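PDB 3A8T: adenylate isopentenyltransferase from Humulus lupulus, which catalyses the transfer of an isopentenyl group from dimethylallyl diphosphate to AMP, ADP or ATP, an early step in cytokinin biosynthesis. Local coordinates for residues Ser54-Ser57 against Ile58-Ala62; Thr226-Arg229 against Lys230-Gly233; Arg281-Gly284 against Lys285-Leu289. All blocks are in the same frame, centred on the assembly; numbering follows the deposited sequence.

Contact 1 (Ser54-Ser57 against Ile58-Ala62). With PO4 (phosphate ion), chain C.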
# COMPACT_ATOMS: atom_id res chain seq x y z
N SER A 54 -5.90 -1.82 4.78
CA SER A 54 -6.81 -0.68 4.89
C SER A 54 -8.20 -1.12 5.34
O SER A 54 -8.81 -0.52 6.22
CB SER A 54 -6.90 0.00 3.55
OG SER A 54 -5.60 0.39 3.17
N ARG A 55 -8.67 -2.19 4.72
CA ARG A 55 -9.97 -2.84 4.99
C ARG A 55 -10.13 -3.07 6.48
O ARG A 55 -11.12 -2.68 7.12
CB ARG A 55 -9.96 -4.22 4.34
CG ARG A 55 -11.12 -4.56 3.52
CD ARG A 55 -12.41 -4.72 4.29
NE ARG A 55 -13.44 -4.91 3.27
CZ ARG A 55 -14.71 -5.16 3.48
NH1 ARG A 55 -15.20 -5.29 4.70
NH2 ARG A 55 -15.50 -5.27 2.43
N LEU A 56 -9.12 -3.73 7.02
CA LEU A 56 -9.16 -4.09 8.41
C LEU A 56 -9.20 -2.86 9.29
O LEU A 56 -9.94 -2.83 10.29
CB LEU A 56 -7.99 -4.99 8.75
CG LEU A 56 -7.84 -5.37 10.20
CD1 LEU A 56 -9.03 -6.04 10.71
CD2 LEU A 56 -6.69 -6.25 10.33
N SER A 57 -8.46 -1.82 8.90
CA SER A 57 -8.41 -0.59 9.69
C SER A 57 -9.77 0.03 9.76
O SER A 57 -10.15 0.60 10.80
CB SER A 57 -7.41 0.41 9.11
OG SER A 57 -7.79 0.93 7.87
N ILE A 58 -10.53 -0.10 8.67
CA ILE A 58 -11.87 0.44 8.63
C ILE A 58 -12.84 -0.44 9.41
O ILE A 58 -13.64 0.05 10.14
CB ILE A 58 -12.38 0.67 7.19
CG1 ILE A 58 -11.37 1.48 6.40
CG2 ILE A 58 -13.75 1.41 7.25
CD1 ILE A 58 -10.90 2.75 7.07
N ASP A 59 -12.74 -1.74 9.28
CA ASP A 59 -13.62 -2.61 10.06
C ASP A 59 -13.42 -2.40 11.57
O ASP A 59 -14.37 -2.37 12.32
CB ASP A 59 -13.36 -4.09 9.74
CG ASP A 59 -13.91 -4.51 8.35
OD1 ASP A 59 -14.92 -3.92 7.88
OD2 ASP A 59 -13.37 -5.46 7.73
N LEU A 60 -12.19 -2.23 12.00
CA LEU A 60 -11.92 -2.02 13.42
C LEU A 60 -12.50 -0.72 13.94
O LEU A 60 -12.70 -0.58 15.12
CB LEU A 60 -10.39 -2.01 13.66
CG LEU A 60 -9.63 -3.36 13.56
CD1 LEU A 60 -8.18 -3.11 13.53
CD2 LEU A 60 -9.96 -4.29 14.76
N ALA A 61 -12.76 0.23 13.05
CA ALA A 61 -13.27 1.54 13.45
C ALA A 61 -14.69 1.40 13.90
O ALA A 61 -15.16 2.22 14.67
CB ALA A 61 -13.15 2.57 12.28
N ALA A 62 -15.39 0.38 13.41
CA ALA A 62 -16.75 0.21 13.86
C ALA A 62 -16.79 -0.25 15.36
O ALA A 62 -17.84 -0.15 16.00
CB ALA A 62 -17.50 -0.81 12.96
P PO4 C . -3.58 -3.09 1.57
O1 PO4 C . -4.02 -1.82 2.22
O2 PO4 C . -2.52 -2.78 0.56
O3 PO4 C . -3.03 -4.02 2.61
O4 PO4 C . -4.73 -3.74 0.91

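Contact 2 (Thr226-Arg229 against Lys230-Gly233). With ATP (adenosine-5'-triphosphate), chain B.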
# COMPACT_ATOMS: atom_id res chain seq x y z
N THR A 226 12.62 8.73 -8.32
CA THR A 226 12.37 9.47 -7.12
C THR A 226 10.89 9.76 -6.89
O THR A 226 10.17 10.12 -7.81
CB THR A 226 13.21 10.80 -7.11
OG1 THR A 226 12.83 11.60 -5.98
CG2 THR A 226 12.95 11.59 -8.36
N GLY A 227 10.46 9.55 -5.64
CA GLY A 227 9.09 9.82 -5.21
C GLY A 227 7.98 9.00 -5.88
O GLY A 227 8.17 7.78 -6.17
N LEU A 228 6.84 9.67 -6.10
CA LEU A 228 5.68 9.05 -6.75
C LEU A 228 6.04 8.38 -8.09
O LEU A 228 5.37 7.47 -8.52
CB LEU A 228 4.57 10.08 -6.98
CG LEU A 228 3.27 9.48 -7.53
CD1 LEU A 228 2.79 8.45 -6.57
CD2 LEU A 228 2.18 10.49 -7.72
N ARG A 229 7.11 8.83 -8.73
CA ARG A 229 7.46 8.22 -10.00
C ARG A 229 8.05 6.80 -9.82
O ARG A 229 8.29 6.11 -10.79
CB ARG A 229 8.38 9.16 -10.80
CG ARG A 229 7.65 10.40 -11.23
CD ARG A 229 8.36 11.19 -12.32
NE ARG A 229 8.69 10.37 -13.47
CZ ARG A 229 7.82 9.94 -14.39
NH1 ARG A 229 6.52 10.28 -14.35
NH2 ARG A 229 8.23 9.08 -15.31
N LYS A 230 8.26 6.38 -8.58
CA LYS A 230 8.71 5.03 -8.26
C LYS A 230 7.55 4.00 -8.25
O LYS A 230 7.81 2.81 -8.35
CB LYS A 230 9.33 4.96 -6.87
CG LYS A 230 10.58 5.77 -6.70
CD LYS A 230 11.08 5.63 -5.27
CE LYS A 230 12.14 4.56 -5.20
NZ LYS A 230 12.47 4.26 -3.78
N ALA A 231 6.30 4.45 -8.10
CA ALA A 231 5.11 3.61 -8.02
C ALA A 231 5.07 2.51 -9.05
O ALA A 231 5.36 2.79 -10.21
CB ALA A 231 3.87 4.48 -8.15
N ILE A 232 4.74 1.27 -8.67
CA ILE A 232 4.70 0.21 -9.70
C ILE A 232 3.62 0.61 -10.71
O ILE A 232 2.52 1.02 -10.34
CB ILE A 232 4.34 -1.22 -9.15
CG1 ILE A 232 5.31 -1.68 -8.07
CG2 ILE A 232 4.42 -2.21 -10.26
CD1 ILE A 232 6.65 -1.71 -8.49
N GLY A 233 3.96 0.52 -12.00
CA GLY A 233 3.03 0.92 -13.05
C GLY A 233 3.58 2.10 -13.82
O GLY A 233 3.49 2.19 -15.06
PG ATP B . 12.51 0.20 -0.13
O1G ATP B . 13.13 1.12 0.87
O2G ATP B . 12.48 0.97 -1.56
O3G ATP B . 13.41 -1.14 -0.29
PB ATP B . 10.35 0.43 1.56
O1B ATP B . 10.54 -0.31 2.78
O2B ATP B . 11.01 1.82 1.73
O3B ATP B . 11.00 -0.33 0.31
PA ATP B . 7.94 -0.27 0.27
O1A ATP B . 8.30 -1.68 0.28
O2A ATP B . 6.37 -0.19 0.68
O3A ATP B . 8.75 0.66 1.37
O5' ATP B . 8.00 0.39 -1.21
C5' ATP B . 9.11 -0.01 -1.96
C4' ATP B . 8.75 0.21 -3.42
O4' ATP B . 7.59 -0.57 -3.73
C3' ATP B . 8.35 1.66 -3.77
O3' ATP B . 9.50 2.44 -4.09
C2' ATP B . 7.39 1.46 -4.96
O2' ATP B . 8.11 1.37 -6.14
C1' ATP B . 6.69 0.15 -4.67
N9 ATP B . 5.37 0.40 -4.04
C8 ATP B . 5.08 0.39 -2.67
N7 ATP B . 3.83 0.75 -2.46
C5 ATP B . 3.23 1.01 -3.65
C6 ATP B . 1.92 1.44 -4.10
N6 ATP B . 0.89 1.71 -3.22
N1 ATP B . 1.71 1.59 -5.42
C2 ATP B . 2.67 1.35 -6.30
N3 ATP B . 3.89 0.95 -5.95
C4 ATP B . 4.22 0.77 -4.68

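Contact 3 (Arg281-Gly284 against Lys285-Leu289). With ATP (adenosine-5'-triphosphate), chain B.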
# COMPACT_ATOMS: atom_id res chain seq x y z
N ARG A 281 9.58 -9.33 -1.23
CA ARG A 281 10.56 -8.59 -0.43
C ARG A 281 9.98 -8.03 0.86
O ARG A 281 10.68 -7.87 1.85
CB ARG A 281 11.18 -7.45 -1.24
CG ARG A 281 12.05 -7.94 -2.36
CD ARG A 281 12.79 -6.81 -3.08
NE ARG A 281 11.92 -5.85 -3.78
CZ ARG A 281 11.55 -5.92 -5.07
NH1 ARG A 281 11.96 -6.92 -5.86
NH2 ARG A 281 10.81 -4.95 -5.58
N GLN A 282 8.68 -7.71 0.84
CA GLN A 282 8.00 -7.18 2.00
C GLN A 282 7.84 -8.23 3.08
O GLN A 282 8.09 -7.95 4.25
CB GLN A 282 6.64 -6.66 1.60
CG GLN A 282 6.75 -5.35 0.83
CD GLN A 282 5.41 -4.81 0.42
OE1 GLN A 282 4.58 -5.56 -0.09
NE2 GLN A 282 5.19 -3.51 0.61
N ILE A 283 7.43 -9.43 2.68
CA ILE A 283 7.24 -10.55 3.58
C ILE A 283 8.56 -10.91 4.27
O ILE A 283 8.60 -11.01 5.49
CB ILE A 283 6.73 -11.76 2.78
CG1 ILE A 283 5.32 -11.48 2.27
CG2 ILE A 283 6.82 -13.01 3.59
CD1 ILE A 283 4.88 -12.44 1.15
N GLY A 284 9.63 -11.07 3.48
CA GLY A 284 10.91 -11.42 4.05
C GLY A 284 11.33 -10.38 5.05
O GLY A 284 11.83 -10.67 6.13
N LYS A 285 11.11 -9.14 4.66
CA LYS A 285 11.41 -8.01 5.50
C LYS A 285 10.58 -8.13 6.80
O LYS A 285 11.09 -7.97 7.92
CB LYS A 285 11.03 -6.79 4.69
CG LYS A 285 11.46 -5.43 5.19
CD LYS A 285 11.29 -4.43 4.07
CE LYS A 285 12.19 -4.81 2.90
NZ LYS A 285 12.43 -3.68 1.94
N ILE A 286 9.30 -8.44 6.68
CA ILE A 286 8.49 -8.60 7.88
C ILE A 286 9.03 -9.75 8.72
O ILE A 286 9.12 -9.65 9.94
CB ILE A 286 7.01 -8.86 7.55
CG1 ILE A 286 6.39 -7.56 7.02
CG2 ILE A 286 6.29 -9.35 8.81
CD1 ILE A 286 5.17 -7.74 6.16
N LEU A 287 9.41 -10.83 8.07
CA LEU A 287 9.97 -11.94 8.78
C LEU A 287 11.21 -11.51 9.57
O LEU A 287 11.46 -12.03 10.63
CB LEU A 287 10.28 -13.08 7.79
CG LEU A 287 9.00 -13.74 7.28
CD1 LEU A 287 9.30 -14.63 6.11
CD2 LEU A 287 8.32 -14.54 8.40
N ARG A 288 11.96 -10.53 9.09
CA ARG A 288 13.14 -10.10 9.83
C ARG A 288 12.82 -9.27 11.09
O ARG A 288 13.65 -9.20 11.99
CB ARG A 288 14.11 -9.30 8.92
CG ARG A 288 15.17 -10.14 8.14
CD ARG A 288 14.56 -11.37 7.41
NE ARG A 288 14.95 -11.42 5.98
CZ ARG A 288 14.55 -12.33 5.08
NH1 ARG A 288 13.72 -13.32 5.40
NH2 ARG A 288 14.97 -12.21 3.83
N LEU A 289 11.66 -8.64 11.16
CA LEU A 289 11.33 -7.86 12.35
C LEU A 289 10.82 -8.81 13.38
O LEU A 289 10.71 -8.48 14.57
CB LEU A 289 10.26 -6.84 12.06
CG LEU A 289 10.55 -6.08 10.80
CD1 LEU A 289 9.71 -6.69 9.74
CD2 LEU A 289 10.22 -4.64 10.96
PG ATP B . 12.51 0.20 -0.13
O1G ATP B . 13.13 1.12 0.87
O2G ATP B . 12.48 0.97 -1.56
O3G ATP B . 13.41 -1.14 -0.29
PB ATP B . 10.35 0.43 1.56
O1B ATP B . 10.54 -0.31 2.78
O2B ATP B . 11.01 1.82 1.73
O3B ATP B . 11.00 -0.33 0.31
PA ATP B . 7.94 -0.27 0.27
O1A ATP B . 8.30 -1.68 0.28
O2A ATP B . 6.37 -0.19 0.68
O3A ATP B . 8.75 0.66 1.37
O5' ATP B . 8.00 0.39 -1.21
C5' ATP B . 9.11 -0.01 -1.96
C4' ATP B . 8.75 0.21 -3.42
O4' ATP B . 7.59 -0.57 -3.73
C3' ATP B . 8.35 1.66 -3.77
O3' ATP B . 9.50 2.44 -4.09
C2' ATP B . 7.39 1.46 -4.96
O2' ATP B . 8.11 1.37 -6.14
C1' ATP B . 6.69 0.15 -4.67
N9 ATP B . 5.37 0.40 -4.04
C8 ATP B . 5.08 0.39 -2.67
N7 ATP B . 3.83 0.75 -2.46
C5 ATP B . 3.23 1.01 -3.65
C6 ATP B . 1.92 1.44 -4.10
N6 ATP B . 0.89 1.71 -3.22
N1 ATP B . 1.71 1.59 -5.42
C2 ATP B . 2.67 1.35 -6.30
N3 ATP B . 3.89 0.95 -5.95
C4 ATP B . 4.22 0.77 -4.68

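Contact 1 (Ser54-Ser57 against Ile58-Ala62)
Arg55 and Asp59, one helical turn apart, meet through their charged ends on the outer side of helix 53-61. The pair is a long salt bridge, 3.5 Å from Arg55 NH1 to Asp59 OD1. The carboxylate comes to the edge of the guanidinium, with Asp59 CG in the guanidinium plane, but the two planes are turned 59° apart. Asp59 places its CG beside its own backbone N (chi1 -73°), which leaves the carboxylate over the preceding turn. OD2 has a firmer partner in Trp321 NE1 of helix 315-338, so the aspartate ties two helices together while Arg55 reaches its other oxygen only at long range. A leucine in place of Asp59 would probably leave the Trp321 indole N-H without its acceptor and the Arg55 guanidinium without its counter-charge. On the buried side, Leu56 CD1 rests on Leu60 CG at 4.0 Å. Leu56 also packs against Leu45 of strand 41-46 and Leu326 of helix 315-338, wedging this helix between sheet and C-terminal helix. Underneath runs the alpha-helical ladder: Asp59 N binds Arg55 O at 2.9 Å, and Leu60 N reaches Leu56 O at the same distance. Ile58 N bonds to Ser54 O at 3.0 Å. This is the first helix after the P-loop (Walker A), and Ser54, the last residue of that motif, lies in its first turn. Ser54 OG donates a hydrogen bond to O1 of a bound phosphate ion at 2.9 Å, and its backbone N donates to the same oxygen at 3.2 Å. The amides of Gly50, Gly52 and Lys53 also grip the ion. Probably from the crystallisation liquor, it implies an anion site of amides, the Ser54 hydroxyl and probably the helix dipole, consistent with a place for substrate phosphates.

Contact 2 (Thr226-Arg229 against Lys230-Gly233)
Lys230 N donates to Gly227 O at 2.8 Å, and one residue on, Ala231 N repeats the step to Leu228 O at 3.2 Å. These two i to i+3 bonds form a short 3-10 turn in the loop between helices 203-210 and 234-243, part of the ATP pocket. The Lys230 side chain then runs from this turn to the nucleotide. CB sits against Gly227 O at 3.1 Å, and CG follows close by the same oxygen. CD is the changeover, near both Gly227 O and the ribose O3'. A turn about the CG-CD bond (chi3 96°) brings the remainder toward the ribose, where CE packs beside O3'. NZ ends 3.5 Å from ATP O3' and somewhat farther from the gamma-phosphate oxygen O2G. The ammonium of Lys73, which bonds to ATP, lies close to it, so two lysines gather at the nucleotide, where the triphosphate would probably offset their charge. Behind the turn, Leu228 packs against Tyr77, Leu80 and Phe210, and its CD1 grazes Ala231 CB. Arg229 leaves the turn in a different direction and forms salt bridges with Asp217, Asp238 and Asp215, which is likely to restrain the turn. The backbone beyond Lys230 reads the nucleoside directly. Lys230 O accepts the ribose O2' hydroxyl at 2.7 Å and is also bonded to Ser222 OG, while Ala231 CB lies 3.8 Å from adenine C2. Ile232 CG1 lies against adenine N3 and near C1', and the Ile232 backbone N donates to adenine N3 at 2.9 Å in a nearly straight bond.

Contact 3 (Arg281-Gly284 against Lys285-Leu289)
Ile283 O receives Leu287 N at 2.7 Å, and the neighbouring carbonyls are filled in the same i to i+4 fashion. Gln282 O takes Ile286 N at 2.8 Å, Arg281 O takes Lys285 N at 3.1 Å, and Gly284 O takes Arg288 N at 3.0 Å. Over this ladder Ile283 CG2 and Leu287 CD1 lie side by side, 3.9 Å apart. The Arg288 chain, bent twice, folds back and lays one guanidinium face over the Gly284 carbonyl; Gly284, with no side chain, lets the guanidinium come this close. The turns belong to the long helix 257-289, which runs past the P-loop and the triphosphate of ATP. Gln282 OE1 accepts the amide of Thr49, and its NE2 gives a weak bond to Gly138 O. With OE1 held firmly and NE2 only weakly, Gln282 NE2 also comes 3.5 Å from ATP O2A. Lys285 sends its chain the same way: CG stands opposite its backbone N (chi1 -169°), and a later bend at chi3 brings NZ to 3.5 Å from ATP O3G; the side chain touches Asn140 on the way. Ile286 is buried against Asn140 and Trp179.

Overall arrangement
All three contacts are local and lie around the nucleotide-binding face. Contact 2 is the most buried, a loop whose backbone atoms recognise the ribose and adenine; contacts 1 and 3, on helices 53-61 and 257-289, are partly buried. Contact 3 turns Lys285 to the ATP and leaves Arg281 and Arg288 exposed. Contacts 2 and 3 touch the same ATP, their nearest atoms about 6 Å apart, the first at its nucleoside end and the second beside its phosphates. Contact 1 stays clear of that ATP and binds a separate phosphate through the P-loop; Gln282 of contact 3 bonds to Thr49 N of the same P-loop. Contacts 1 and 2 lie on opposite sides of the chain's centre.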